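Local coordinates for uncharacterized protein (Eubacterium rectale, PDB 5COZ) that is of unknown function but is probably a membrane-anchored lipoprotein with a YycH-like regulatory domain, acting outside the cytoplasm, at residues A[214-219]-A[242-247]; A[124-129]-A[255-260]; A[226-231]-A[302-307]. One frame throughout, in Å; residues are numbered along the deposited sequence. Where two conformers were deposited one is given.

Interaction 1 (A[214-219]-A[242-247]); sequences FFMFPD and NHLVIA
Phe215 and His243 run their side chains alongside each other, pointing the same way, and their rings overlap obliquely. The ring centres are 4.3 Å apart and the planes differ by 37°. His243 ND1 comes within 3.4 Å of Phe215 CE2. The His243 CG sits between its own backbone N and carbonyl carbon (chi1 43°), which puts it over one face of the Phe215 ring, toward the rim. Phe215 CZ in turn lies over the centre of the His243 ring. On the other flank of the Phe215 ring, CE1 lies 3.9 Å from Val245 CG2.

On the opposite face of the sheet Met216, a selenomethionine, crosses Ile246, with SE packing on Ile246 CD1 in one of two conformers. Leu244 also lies on this face, and its CB packs against Pro218 CD.

Strands 211-220 and 244-249 are antiparallel neighbours in the sheet. Phe214 with Ile246 and Met216 with Leu244 are hydrogen-bonded pairs, and Phe215 with Val245 is the non-hydrogen-bonded pair between them. The bond from Met216 N to Leu244 O is nearly straight, with an angle of 177° at the hydrogen. Past the strand pairing, a side chain takes over. Asn242 ND2 donates to Pro218 O at 2.9 Å, in the carbonyl plane and on a lone pair. Asn242 OD1 lies 3.3 Å from Pro218 CD.

Further out, Asn242 ND2 also bonds to Tyr225 O, which fixes the amide. Tyr190 meets the Phe215 ring, and Arg227 makes a cation-pi contact with Phe217. Helix 165-178 covers Phe214 and Met216.

The contact is buried, held by backbone hydrogen bonds with mostly apolar side chains around them. The Asn242 amide serves two backbone carbonyls, while Asn242 O has no hydrogen-bond partner in the model and lies at the edge of the Phe217 ring.

Interaction 2 (A[124-129]-A[255-260]); sequences SALAET and FLDIPP
The Phe255 ring carries Leu126 CD1 over one face, in a CH-pi contact. The methyl is 3.9 Å from the ring centroid and 24° off the normal, displaced toward the rim at CZ and CE2. Glu128 runs alongside the ring, pointing the same way. Its OE1 approaches obliquely, 3.4 Å from Phe255 CE2, and the carboxylate plane is turned 47° from the ring. Glu128 CG lies between its backbone N and carbonyl carbon (chi1 60°), and from there the extended chain carries the carboxylate along the ring.

The motif is an antiparallel strand pair within a larger antiparallel sheet. Strand 125-128 joins strand 252-258 here, and strands 116-120 and 244-249 flank the pair. Ala125 with Ile258 and Ala127 with Leu256 are the hydrogen-bonded pairs. Ile258 N to Ala125 O is short at 2.8 Å, whereas the return bond from Ala125 N to Ile258 O is weak. Leu126 with Asp257 and Glu128 with Phe255 are non-hydrogen-bonded pairs.

The other sheet face bears Ala125, Ala127, Leu256 and Ile258. Ala125 CB meets Ile258 CD1 at 4.0 Å. Helix 73-87 covers this face, with Leu83 touching both Ala127 and Leu256. An alanine in place of Phe255 would probably leave Leu126 CD1 without its ring face and open a gap beside Glu128.

Beyond the pairing, Thr129 is the N-cap of helix 130-137, its OG1 accepting from Gly132 N. Opposite Leu126, Asp257 OD1 stands 3.2 Å from Ala125 O, two acceptors with no bond between them.

Interaction 3 (A[226-231]-A[302-307]); sequences SRCPEN and SLEYML
Arg227 and Glu304 form the salt bridge of this contact, their side chains crossing at about a right angle. Arg227 NH1 meets Glu304 OE2 at 2.9 Å. The oxygen lies at the edge of the guanidinium, near its plane, and is approached on its syn side. The two flat groups are turned 70° apart, and a single nitrogen, NH1, makes the bridge. The Arg227 chain bends about CG-CD (chi3 64°), which places NE. Glu300 also pairs with NH1, and Glu188 with NH2.

Hydrogen bonds hold both carboxylate oxygens. Arg227 N donates to Glu304 OE1 at 2.8 Å, from above the carboxylate plane, with an angle of 171° at the hydrogen. Ser302 OG donates to Glu304 OE2 at 2.7 Å, on the anti lone pair. Tyr324 OH binds the same oxygen. On the backbone, Ser226 N reaches Tyr305 O at 2.8 Å, from above the carbonyl plane. Ser226 OG accepts from Cys228 N at 3.1 Å, an ST turn within the loop.

Apolar contact is slight. Selenomethionine Met306 bends at its end and brings CE against both Ser226 OG and Cys228 SG, 3.9 Å from the sulfur. Val346 of strand 338-348 touches both Met306 and Cys228.

The contact joins the loop after strand 223-224 to the long strand 295-311. Both Glu304 oxygens are gripped, by side chains and a backbone N. This buried carboxylate is likely to stay ionised, because the arginine and several donors surround it, though Arg227 also shares its charge with two other glutamates.

How the interactions relate
All three contacts are largely buried, and interaction 1 lies closest to the chain centre. Interactions 1 and 2 belong to one antiparallel sheet. Strands 244-249 and 252-258 are neighbours in it, joined by bonds such as Ala247 N to Phe255 O, and Ile246 packs on Leu256. Both rely on regular backbone pairing and apolar side chains. Interaction 3 differs: a loop is tied by charge and side-chain hydrogen bonds to a strand of the other, mixed sheet. It reaches interaction 1 through Asn242 N to Ser226 O and through Arg227 against Phe217, linking the two sheets. Interactions 2 and 3 do not touch, their nearest atoms being about 7 Å apart.

Interaction 1 (A[214-219]-A[242-247])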
ATOM      1  N   PHE A 214      -2.251  -3.452  10.025  1.00  7.34           N
ATOM      2  CA  PHE A 214      -1.448  -2.304   9.640  1.00  6.53           C
ATOM      3  C   PHE A 214      -0.946  -2.448   8.247  1.00  8.31           C
ATOM      4  O   PHE A 214      -0.523  -3.534   7.849  1.00  8.28           O
ATOM      5  CB  PHE A 214      -0.213  -2.167  10.543  1.00  6.66           C
ATOM      6  CG  PHE A 214      -0.593  -1.694  11.915  1.00  7.60           C
ATOM      7  CD1 PHE A 214      -0.933  -2.603  12.917  1.00 10.20           C
ATOM      8  CD2 PHE A 214      -0.541  -0.347  12.233  1.00  8.92           C
ATOM      9  CE1 PHE A 214      -1.276  -2.152  14.202  1.00 10.14           C
ATOM     10  CE2 PHE A 214      -0.910   0.107  13.507  1.00 11.97           C
ATOM     11  CZ  PHE A 214      -1.267  -0.803  14.481  1.00  9.98           C
ATOM     12  N   PHE A 215      -0.943  -1.330   7.515  1.00  5.83           N
ATOM     13  CA  PHE A 215      -0.221  -1.202   6.266  1.00  5.75           C
ATOM     14  C   PHE A 215       0.961  -0.336   6.544  1.00  8.64           C
ATOM     15  O   PHE A 215       0.798   0.807   6.938  1.00  8.10           O
ATOM     16  CB  PHE A 215      -1.036  -0.570   5.110  1.00  6.50           C
ATOM     17  CG  PHE A 215      -2.058  -1.405   4.394  1.00  7.19           C
ATOM     18  CD1 PHE A 215      -2.489  -2.628   4.918  1.00  9.17           C
ATOM     19  CD2 PHE A 215      -2.591  -0.979   3.186  1.00  9.23           C
ATOM     20  CE1 PHE A 215      -3.493  -3.373   4.261  1.00  9.86           C
ATOM     21  CE2 PHE A 215      -3.555  -1.743   2.513  1.00 10.92           C
ATOM     22  CZ  PHE A 215      -3.993  -2.930   3.049  1.00 10.04           C
HETATM   23  N   MSE A 216       2.150  -0.899   6.346  1.00  6.57           N
HETATM   24  CA  MSE A 216       3.393  -0.129   6.432  0.70  6.76           C
HETATM   25  C   MSE A 216       3.960  -0.034   5.044  1.00  6.89           C
HETATM   26  O   MSE A 216       3.636  -0.843   4.181  1.00  7.89           O
HETATM   27  CB  MSE A 216       4.376  -0.748   7.399  0.70  8.46           C
HETATM   28  CG  MSE A 216       3.671  -1.122   8.676  0.70 12.76           C
HETATM   29 SE   MSE A 216       4.822  -1.986   9.896  0.52 18.10          SE
HETATM   30  CE  MSE A 216       5.293  -0.600  10.679  0.70 13.60           C
ATOM     31  N   PHE A 217       4.759   1.010   4.793  1.00  6.50           N
ATOM     32  CA  PHE A 217       5.194   1.272   3.447  1.00  5.38           C
ATOM     33  C   PHE A 217       6.707   1.268   3.288  1.00  6.58           C
ATOM     34  O   PHE A 217       7.374   2.233   3.632  1.00  6.89           O
ATOM     35  CB  PHE A 217       4.599   2.628   3.001  1.00  6.25           C
ATOM     36  CG  PHE A 217       3.096   2.672   3.186  1.00  6.21           C
ATOM     37  CD1 PHE A 217       2.258   1.909   2.378  1.00  7.24           C
ATOM     38  CD2 PHE A 217       2.531   3.373   4.250  1.00  7.72           C
ATOM     39  CE1 PHE A 217       0.880   1.884   2.601  1.00  7.67           C
ATOM     40  CE2 PHE A 217       1.147   3.357   4.472  1.00  9.54           C
ATOM     41  CZ  PHE A 217       0.324   2.629   3.632  1.00  8.45           C
ATOM     42  N   PRO A 218       7.254   0.160   2.756  1.00  4.92           N
ATOM     43  CA  PRO A 218       8.712   0.081   2.494  1.00  5.47           C
ATOM     44  C   PRO A 218       9.167   1.301   1.701  1.00  6.31           C
ATOM     45  O   PRO A 218       8.503   1.711   0.735  1.00  6.48           O
ATOM     46  CB  PRO A 218       8.847  -1.197   1.677  1.00  6.37           C
ATOM     47  CG  PRO A 218       7.733  -2.074   2.255  1.00  7.69           C
ATOM     48  CD  PRO A 218       6.573  -1.105   2.394  1.00  5.82           C
ATOM     49  N   ASP A 219      10.284   1.909   2.137  1.00  6.00           N
ATOM     50  CA  ASP A 219      10.699   3.137   1.509  1.00  5.72           C
ATOM     51  C   ASP A 219      12.202   3.227   1.328  1.00  7.82           C
ATOM     52  O   ASP A 219      12.955   2.357   1.773  1.00  8.10           O
ATOM     53  CB  ASP A 219      10.207   4.321   2.384  1.00  6.67           C
ATOM     54  CG  ASP A 219      10.845   4.538   3.747  1.00 11.01           C
ATOM     55  OD1 ASP A 219      11.411   3.570   4.314  1.00  9.91           O
ATOM     56  OD2 ASP A 219      10.734   5.671   4.274  1.00 12.15           O
ATOM     57  N   ASN A 242       2.645  -1.281  -2.982  1.00  6.65           N
ATOM     58  CA  ASN A 242       3.684  -1.425  -1.977  1.00  6.50           C
ATOM     59  C   ASN A 242       3.117  -1.280  -0.566  1.00  9.71           C
ATOM     60  O   ASN A 242       3.084  -0.161  -0.031  1.00 10.49           O
ATOM     61  CB  ASN A 242       4.769  -0.384  -2.197  1.00  6.69           C
ATOM     62  CG  ASN A 242       5.821  -0.413  -1.146  1.00  8.56           C
ATOM     63  OD1 ASN A 242       6.366  -1.473  -0.831  1.00  9.02           O
ATOM     64  ND2 ASN A 242       6.140   0.752  -0.599  1.00  8.50           N
ATOM     65  N   HIS A 243       2.696  -2.381   0.033  1.00  5.97           N
ATOM     66  CA  HIS A 243       2.305  -2.354   1.434  1.00  6.11           C
ATOM     67  C   HIS A 243       2.764  -3.635   2.091  1.00  7.96           C
ATOM     68  O   HIS A 243       2.570  -4.735   1.566  1.00  8.28           O
ATOM     69  CB  HIS A 243       0.776  -2.092   1.701  1.00  7.11           C
ATOM     70  CG  HIS A 243      -0.175  -2.836   0.810  1.00  8.91           C
ATOM     71  ND1 HIS A 243      -1.153  -2.164   0.088  1.00 10.98           N
ATOM     72  CD2 HIS A 243      -0.314  -4.163   0.581  1.00 11.48           C
ATOM     73  CE1 HIS A 243      -1.840  -3.093  -0.552  1.00 10.39           C
ATOM     74  NE2 HIS A 243      -1.391  -4.309  -0.281  1.00 10.94           N
ATOM     75  N   LEU A 244       3.413  -3.448   3.230  1.00  5.89           N
ATOM     76  CA  LEU A 244       3.796  -4.532   4.144  1.00  6.69           C
ATOM     77  C   LEU A 244       2.584  -4.657   5.094  1.00  8.41           C
ATOM     78  O   LEU A 244       2.240  -3.687   5.811  1.00  8.33           O
ATOM     79  CB  LEU A 244       5.089  -4.138   4.891  1.00  7.17           C
ATOM     80  CG  LEU A 244       5.477  -5.016   6.101  1.00 10.06           C
ATOM     81  CD1 LEU A 244       5.805  -6.442   5.695  1.00 11.00           C
ATOM     82  CD2 LEU A 244       6.704  -4.384   6.880  1.00  8.89           C
ATOM     83  N   VAL A 245       1.869  -5.813   5.025  1.00  6.73           N
ATOM     84  CA  VAL A 245       0.644  -6.005   5.792  1.00  6.29           C
ATOM     85  C   VAL A 245       0.955  -6.792   7.060  1.00 10.84           C
ATOM     86  O   VAL A 245       1.506  -7.883   6.969  1.00 10.59           O
ATOM     87  CB  VAL A 245      -0.437  -6.697   4.945  1.00  9.60           C
ATOM     88  CG1 VAL A 245      -1.754  -6.773   5.737  1.00 10.64           C
ATOM     89  CG2 VAL A 245      -0.670  -5.950   3.625  1.00  9.67           C
ATOM     90  N   ILE A 246       0.675  -6.206   8.226  1.00  7.42           N
ATOM     91  CA  ILE A 246       0.906  -6.887   9.502  1.00  8.15           C
ATOM     92  C   ILE A 246      -0.382  -6.851  10.271  1.00 11.28           C
ATOM     93  O   ILE A 246      -0.864  -5.771  10.632  1.00  9.77           O
ATOM     94  CB  ILE A 246       2.048  -6.220  10.299  1.00 11.51           C
ATOM     95  CG1 ILE A 246       3.310  -5.978   9.399  1.00 12.80           C
ATOM     96  CG2 ILE A 246       2.369  -7.084  11.553  1.00 14.59           C
ATOM     97  CD1 ILE A 246       4.609  -5.451  10.185  1.00 16.39           C
ATOM     98  N   ALA A 247      -0.960  -8.023  10.507  1.00  9.05           N
ATOM     99  CA  ALA A 247      -2.211  -8.092  11.272  1.00  8.75           C
ATOM    100  C   ALA A 247      -1.982  -8.771  12.591  1.00 10.65           C
ATOM    101  O   ALA A 247      -1.095  -9.633  12.689  1.00 10.00           O
ATOM    102  CB  ALA A 247      -3.270  -8.841  10.494  1.00 10.20           C
TER

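Interaction 2 (A[124-129]-A[255-260])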
ATOM      1  N   SER A 124       7.713 -12.314  -2.904  1.00 11.16           N
ATOM      2  CA  SER A 124       6.658 -12.232  -1.906  0.50 11.19           C
ATOM      3  C   SER A 124       6.913 -13.227  -0.803  1.00 12.32           C
ATOM      4  O   SER A 124       7.559 -14.239  -1.021  1.00 10.93           O
ATOM      5  CB  SER A 124       5.283 -12.479  -2.532  0.50 16.04           C
ATOM      6  OG  SER A 124       5.145 -13.802  -3.017  0.50 21.87           O
ATOM      7  N   ALA A 125       6.435 -12.898   0.389  1.00 10.26           N
ATOM      8  CA  ALA A 125       6.539 -13.790   1.525  1.00  9.50           C
ATOM      9  C   ALA A 125       5.272 -13.614   2.324  1.00 12.31           C
ATOM     10  O   ALA A 125       4.802 -12.480   2.511  1.00 13.13           O
ATOM     11  CB  ALA A 125       7.783 -13.526   2.361  1.00 10.89           C
ATOM     12  N   LEU A 126       4.683 -14.725   2.751  1.00  9.92           N
ATOM     13  CA  LEU A 126       3.448 -14.655   3.521  1.00 10.12           C
ATOM     14  C   LEU A 126       3.503 -15.610   4.696  1.00 12.14           C
ATOM     15  O   LEU A 126       3.690 -16.812   4.490  1.00 13.04           O
ATOM     16  CB  LEU A 126       2.239 -14.999   2.625  1.00 10.66           C
ATOM     17  CG  LEU A 126       0.845 -15.070   3.319  1.00 14.31           C
ATOM     18  CD1 LEU A 126       0.424 -13.691   3.841  1.00 14.85           C
ATOM     19  CD2 LEU A 126      -0.225 -15.605   2.374  1.00 16.42           C
ATOM     20  N   ALA A 127       3.301 -15.099   5.909  1.00  8.94           N
ATOM     21  CA  ALA A 127       3.162 -15.921   7.106  1.00  9.99           C
ATOM     22  C   ALA A 127       1.748 -15.700   7.651  1.00 11.29           C
ATOM     23  O   ALA A 127       1.298 -14.558   7.736  1.00 10.22           O
ATOM     24  CB  ALA A 127       4.210 -15.576   8.154  1.00 11.19           C
ATOM     25  N   GLU A 128       1.032 -16.757   7.974  1.00  9.84           N
ATOM     26  CA  GLU A 128      -0.322 -16.550   8.503  1.00 10.50           C
ATOM     27  C   GLU A 128      -0.777 -17.680   9.383  1.00 14.58           C
ATOM     28  O   GLU A 128      -0.379 -18.824   9.196  1.00 13.18           O
ATOM     29  CB  GLU A 128      -1.347 -16.346   7.366  1.00 11.66           C
ATOM     30  CG  GLU A 128      -1.468 -17.500   6.381  1.00 16.85           C
ATOM     31  CD  GLU A 128      -2.290 -17.245   5.132  1.00 17.97           C
ATOM     32  OE1 GLU A 128      -2.788 -16.113   4.938  1.00 20.45           O
ATOM     33  OE2 GLU A 128      -2.452 -18.203   4.346  1.00 22.82           O
ATOM     34  N   THR A 129      -1.620 -17.340  10.354  1.00 11.39           N
ATOM     35  CA  THR A 129      -2.338 -18.323  11.157  1.00 11.67           C
ATOM     36  C   THR A 129      -3.626 -18.598  10.426  1.00 14.20           C
ATOM     37  O   THR A 129      -3.993 -17.841   9.521  1.00 13.51           O
ATOM     38  CB  THR A 129      -2.604 -17.838  12.589  1.00 14.24           C
ATOM     39  OG1 THR A 129      -3.535 -16.739  12.520  1.00 11.80           O
ATOM     40  CG2 THR A 129      -1.337 -17.464  13.336  1.00 13.23           C
ATOM     41  N   PHE A 255      -0.957 -12.459  10.583  1.00 10.09           N
ATOM     42  CA  PHE A 255      -0.820 -12.356   9.136  1.00  9.70           C
ATOM     43  C   PHE A 255       0.280 -11.376   8.827  1.00 10.96           C
ATOM     44  O   PHE A 255       0.296 -10.282   9.393  1.00 11.24           O
ATOM     45  CB  PHE A 255      -2.170 -11.878   8.544  1.00 10.39           C
ATOM     46  CG  PHE A 255      -2.247 -11.815   7.042  1.00 11.36           C
ATOM     47  CD1 PHE A 255      -1.806 -10.689   6.356  1.00 12.42           C
ATOM     48  CD2 PHE A 255      -2.828 -12.846   6.318  1.00 11.46           C
ATOM     49  CE1 PHE A 255      -1.909 -10.615   4.962  1.00 13.44           C
ATOM     50  CE2 PHE A 255      -2.946 -12.761   4.925  1.00 13.67           C
ATOM     51  CZ  PHE A 255      -2.508 -11.638   4.267  1.00 12.10           C
ATOM     52  N   LEU A 256       1.235 -11.771   7.963  1.00  8.22           N
ATOM     53  CA  LEU A 256       2.360 -10.932   7.640  1.00  9.37           C
ATOM     54  C   LEU A 256       2.652 -11.144   6.175  1.00  9.98           C
ATOM     55  O   LEU A 256       3.039 -12.250   5.785  1.00  9.16           O
ATOM     56  CB  LEU A 256       3.553 -11.326   8.546  1.00 11.74           C
ATOM     57  CG  LEU A 256       4.731 -10.386   8.664  1.00 19.64           C
ATOM     58  CD1 LEU A 256       4.314  -9.049   9.018  1.00 22.97           C
ATOM     59  CD2 LEU A 256       5.651 -10.845   9.783  1.00 19.56           C
ATOM     60  N   ASP A 257       2.379 -10.123   5.358  1.00  8.41           N
ATOM     61  CA  ASP A 257       2.561 -10.234   3.914  1.00  8.04           C
ATOM     62  C   ASP A 257       3.582  -9.201   3.461  1.00  9.42           C
ATOM     63  O   ASP A 257       3.381  -7.985   3.629  1.00  8.97           O
ATOM     64  CB  ASP A 257       1.214 -10.037   3.193  1.00 10.05           C
ATOM     65  CG  ASP A 257       1.135 -10.607   1.782  1.00 23.30           C
ATOM     66  OD1 ASP A 257       2.089 -11.298   1.362  1.00 20.74           O
ATOM     67  OD2 ASP A 257       0.073 -10.459   1.144  1.00 32.94           O
ATOM     68  N   ILE A 258       4.699  -9.696   2.918  1.00  7.70           N
ATOM     69  CA  ILE A 258       5.791  -8.847   2.475  1.00  6.56           C
ATOM     70  C   ILE A 258       5.698  -8.676   0.981  1.00  7.85           C
ATOM     71  O   ILE A 258       5.670  -9.666   0.258  1.00  8.19           O
ATOM     72  CB  ILE A 258       7.159  -9.446   2.862  1.00  7.82           C
ATOM     73  CG1 ILE A 258       7.235  -9.790   4.389  1.00  9.19           C
ATOM     74  CG2 ILE A 258       8.330  -8.498   2.450  1.00  7.64           C
ATOM     75  CD1 ILE A 258       8.587 -10.432   4.779  1.00 10.71           C
ATOM     76  N   PRO A 259       5.621  -7.421   0.519  1.00  7.47           N
ATOM     77  CA  PRO A 259       5.558  -7.159  -0.920  1.00  7.47           C
ATOM     78  C   PRO A 259       6.942  -7.232  -1.558  1.00  9.67           C
ATOM     79  O   PRO A 259       7.951  -7.344  -0.833  1.00  8.61           O
ATOM     80  CB  PRO A 259       5.030  -5.716  -0.951  1.00  8.46           C
ATOM     81  CG  PRO A 259       5.697  -5.060   0.233  1.00 10.96           C
ATOM     82  CD  PRO A 259       5.710  -6.164   1.300  1.00  7.86           C
ATOM     83  N   PRO A 260       7.056  -7.057  -2.880  1.00  8.43           N
ATOM     84  CA  PRO A 260       8.397  -6.997  -3.490  1.00  8.46           C
ATOM     85  C   PRO A 260       9.234  -5.889  -2.902  1.00  9.39           C
ATOM     86  O   PRO A 260       8.747  -4.768  -2.656  1.00 10.54           O
ATOM     87  CB  PRO A 260       8.102  -6.714  -4.971  1.00  9.80           C
ATOM     88  CG  PRO A 260       6.691  -7.255  -5.170  1.00 12.21           C
ATOM     89  CD  PRO A 260       5.997  -6.881  -3.895  1.00  9.54           C
TER

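Interaction 3 (A[226-231]-A[302-307])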
ATOM      1  N   SER A 226       5.814   2.895  -4.863  1.00  6.50           N
ATOM      2  CA  SER A 226       4.478   3.180  -5.340  1.00  7.19           C
ATOM      3  C   SER A 226       3.383   2.284  -4.745  1.00  7.75           C
ATOM      4  O   SER A 226       3.525   1.047  -4.694  1.00  7.74           O
ATOM      5  CB  SER A 226       4.481   3.066  -6.859  1.00 11.16           C
ATOM      6  OG  SER A 226       3.172   3.079  -7.397  1.00 21.06           O
ATOM      7  N   ARG A 227       2.293   2.940  -4.327  1.00  6.77           N
ATOM      8  CA  ARG A 227       1.076   2.310  -3.816  1.00  7.04           C
ATOM      9  C   ARG A 227       0.006   2.245  -4.906  1.00  9.15           C
ATOM     10  O   ARG A 227      -1.143   1.945  -4.619  1.00  8.96           O
ATOM     11  CB  ARG A 227       0.566   3.068  -2.595  1.00  6.84           C
ATOM     12  CG  ARG A 227       1.517   2.898  -1.403  1.00  9.67           C
ATOM     13  CD  ARG A 227       1.436   4.077  -0.458  1.00  9.62           C
ATOM     14  NE  ARG A 227       0.140   4.261   0.196  1.00 10.46           N
ATOM     15  CZ  ARG A 227      -0.623   5.355   0.077  1.00 11.70           C
ATOM     16  NH1 ARG A 227      -0.327   6.285  -0.820  1.00  7.31           N
ATOM     17  NH2 ARG A 227      -1.705   5.505   0.834  1.00 10.26           N
ATOM     18  N   CYS A 228       0.397   2.487  -6.164  1.00  7.00           N
ATOM     19  CA  CYS A 228      -0.500   2.400  -7.284  1.00  8.90           C
ATOM     20  C   CYS A 228      -0.899   0.953  -7.556  1.00  9.50           C
ATOM     21  O   CYS A 228      -0.072   0.044  -7.468  1.00  9.78           O
ATOM     22  CB  CYS A 228       0.156   2.986  -8.535  1.00 10.76           C
ATOM     23  SG  CYS A 228       0.305   4.774  -8.503  1.00 14.39           S
ATOM     24  N   PRO A 229      -2.098   0.769  -8.094  1.00  8.38           N
ATOM     25  CA  PRO A 229      -2.472  -0.550  -8.641  1.00  7.90           C
ATOM     26  C   PRO A 229      -1.546  -0.977  -9.790  1.00 10.36           C
ATOM     27  O   PRO A 229      -0.846  -0.154 -10.399  1.00  8.98           O
ATOM     28  CB  PRO A 229      -3.862  -0.277  -9.243  1.00  8.82           C
ATOM     29  CG  PRO A 229      -4.413   0.844  -8.396  1.00 12.43           C
ATOM     30  CD  PRO A 229      -3.202   1.743  -8.192  1.00  8.93           C
ATOM     31  N   GLU A 230      -1.611  -2.278 -10.128  1.00  8.59           N
ATOM     32  CA  GLU A 230      -0.872  -2.811 -11.272  1.00  8.37           C
ATOM     33  C   GLU A 230      -1.181  -1.980 -12.526  1.00 10.54           C
ATOM     34  O   GLU A 230      -2.360  -1.746 -12.860  1.00 11.47           O
ATOM     35  CB  GLU A 230      -1.263  -4.279 -11.498  1.00  9.90           C
ATOM     36  CG  GLU A 230      -0.506  -4.914 -12.653  1.00 10.59           C
ATOM     37  CD  GLU A 230      -0.895  -6.355 -12.939  1.00 25.44           C
ATOM     38  OE1 GLU A 230      -1.361  -7.044 -12.006  1.00 25.81           O
ATOM     39  OE2 GLU A 230      -0.684  -6.811 -14.083  1.00 36.29           O
ATOM     40  N   ASN A 231      -0.137  -1.598 -13.257  1.00  8.13           N
ATOM     41  CA  ASN A 231      -0.268  -0.847 -14.501  1.00  7.82           C
ATOM     42  C   ASN A 231       0.967  -1.172 -15.319  1.00  8.88           C
ATOM     43  O   ASN A 231       1.946  -0.420 -15.374  1.00  9.52           O
ATOM     44  CB  ASN A 231      -0.409   0.662 -14.247  1.00 10.46           C
ATOM     45  CG  ASN A 231      -0.669   1.463 -15.510  1.00 22.97           C
ATOM     46  OD1 ASN A 231      -0.539   0.970 -16.638  1.00 16.09           O
ATOM     47  ND2 ASN A 231      -0.882   2.763 -15.355  1.00 23.88           N
ATOM     48  N   SER A 302      -0.041  12.053  -3.094  1.00  6.18           N
ATOM     49  CA  SER A 302       1.053  11.342  -2.449  1.00  5.36           C
ATOM     50  C   SER A 302       2.313  11.360  -3.276  1.00  6.22           C
ATOM     51  O   SER A 302       2.270  11.093  -4.475  1.00  6.48           O
ATOM     52  CB  SER A 302       0.607   9.885  -2.237  1.00  7.72           C
ATOM     53  OG  SER A 302       1.615   9.075  -1.645  1.00  7.76           O
ATOM     54  N   LEU A 303       3.455  11.620  -2.625  1.00  5.19           N
ATOM     55  CA  LEU A 303       4.782  11.566  -3.236  1.00  5.06           C
ATOM     56  C   LEU A 303       5.290  10.141  -3.090  1.00  5.99           C
ATOM     57  O   LEU A 303       5.382   9.649  -1.958  1.00  6.91           O
ATOM     58  CB  LEU A 303       5.732  12.570  -2.553  1.00  5.33           C
ATOM     59  CG  LEU A 303       7.188  12.488  -2.959  1.00  7.11           C
ATOM     60  CD1 LEU A 303       7.354  12.785  -4.479  1.00  8.25           C
ATOM     61  CD2 LEU A 303       8.009  13.489  -2.095  1.00  7.10           C
ATOM     62  N   GLU A 304       5.584   9.481  -4.210  1.00  5.26           N
ATOM     63  CA  GLU A 304       5.985   8.079  -4.155  1.00  4.67           C
ATOM     64  C   GLU A 304       7.124   7.817  -5.108  1.00  5.46           C
ATOM     65  O   GLU A 304       7.393   8.616  -5.995  1.00  5.61           O
ATOM     66  CB  GLU A 304       4.794   7.148  -4.495  1.00  4.79           C
ATOM     67  CG  GLU A 304       3.578   7.459  -3.623  1.00  7.14           C
ATOM     68  CD  GLU A 304       2.364   6.577  -3.817  1.00  8.05           C
ATOM     69  OE1 GLU A 304       2.398   5.713  -4.721  1.00  8.17           O
ATOM     70  OE2 GLU A 304       1.335   6.820  -3.139  1.00  7.51           O
ATOM     71  N   TYR A 305       7.787   6.662  -4.944  1.00  5.53           N
ATOM     72  CA  TYR A 305       8.817   6.238  -5.877  1.00  5.37           C
ATOM     73  C   TYR A 305       8.251   5.152  -6.768  1.00  7.50           C
ATOM     74  O   TYR A 305       7.921   4.056  -6.294  1.00  8.34           O
ATOM     75  CB  TYR A 305      10.031   5.677  -5.111  1.00  5.83           C
ATOM     76  CG  TYR A 305      11.152   6.655  -4.854  1.00  5.71           C
ATOM     77  CD1 TYR A 305      11.692   7.419  -5.887  1.00  5.62           C
ATOM     78  CD2 TYR A 305      11.746   6.748  -3.603  1.00  5.51           C
ATOM     79  CE1 TYR A 305      12.801   8.248  -5.679  1.00  6.20           C
ATOM     80  CE2 TYR A 305      12.863   7.564  -3.384  1.00  6.56           C
ATOM     81  CZ  TYR A 305      13.391   8.305  -4.427  1.00  7.66           C
ATOM     82  OH  TYR A 305      14.502   9.088  -4.210  1.00  7.83           O
HETATM   83  N   MSE A 306       8.183   5.434  -8.068  1.00  6.00           N
HETATM   84  CA  MSE A 306       7.690   4.436  -9.011  1.00  6.11           C
HETATM   85  C   MSE A 306       8.873   3.679  -9.602  1.00  7.81           C
HETATM   86  O   MSE A 306       9.923   4.272  -9.869  1.00  6.68           O
HETATM   87  CB  MSE A 306       6.866   5.088 -10.120  1.00  7.13           C
HETATM   88  CG  MSE A 306       6.278   4.052 -11.066  1.00  8.75           C
HETATM   89 SE   MSE A 306       4.852   4.788 -12.143  0.75 11.54          SE
HETATM   90  CE  MSE A 306       3.452   4.686 -10.849  1.00 11.17           C
ATOM     91  N   LEU A 307       8.681   2.366  -9.769  1.00  7.26           N
ATOM     92  CA  LEU A 307       9.678   1.532 -10.409  0.60  7.94           C
ATOM     93  C   LEU A 307       9.319   1.246 -11.841  1.00  8.99           C
ATOM     94  O   LEU A 307       8.158   0.937 -12.156  1.00  9.02           O
ATOM     95  CB  LEU A 307       9.840   0.229  -9.687  0.60  8.17           C
ATOM     96  CG  LEU A 307      10.348   0.312  -8.271  0.60 12.71           C
ATOM     97  CD1 LEU A 307      10.839  -0.943  -7.923  0.60 13.80           C
ATOM     98  CD2 LEU A 307      11.558   1.195  -8.143  0.60 15.99           C
TER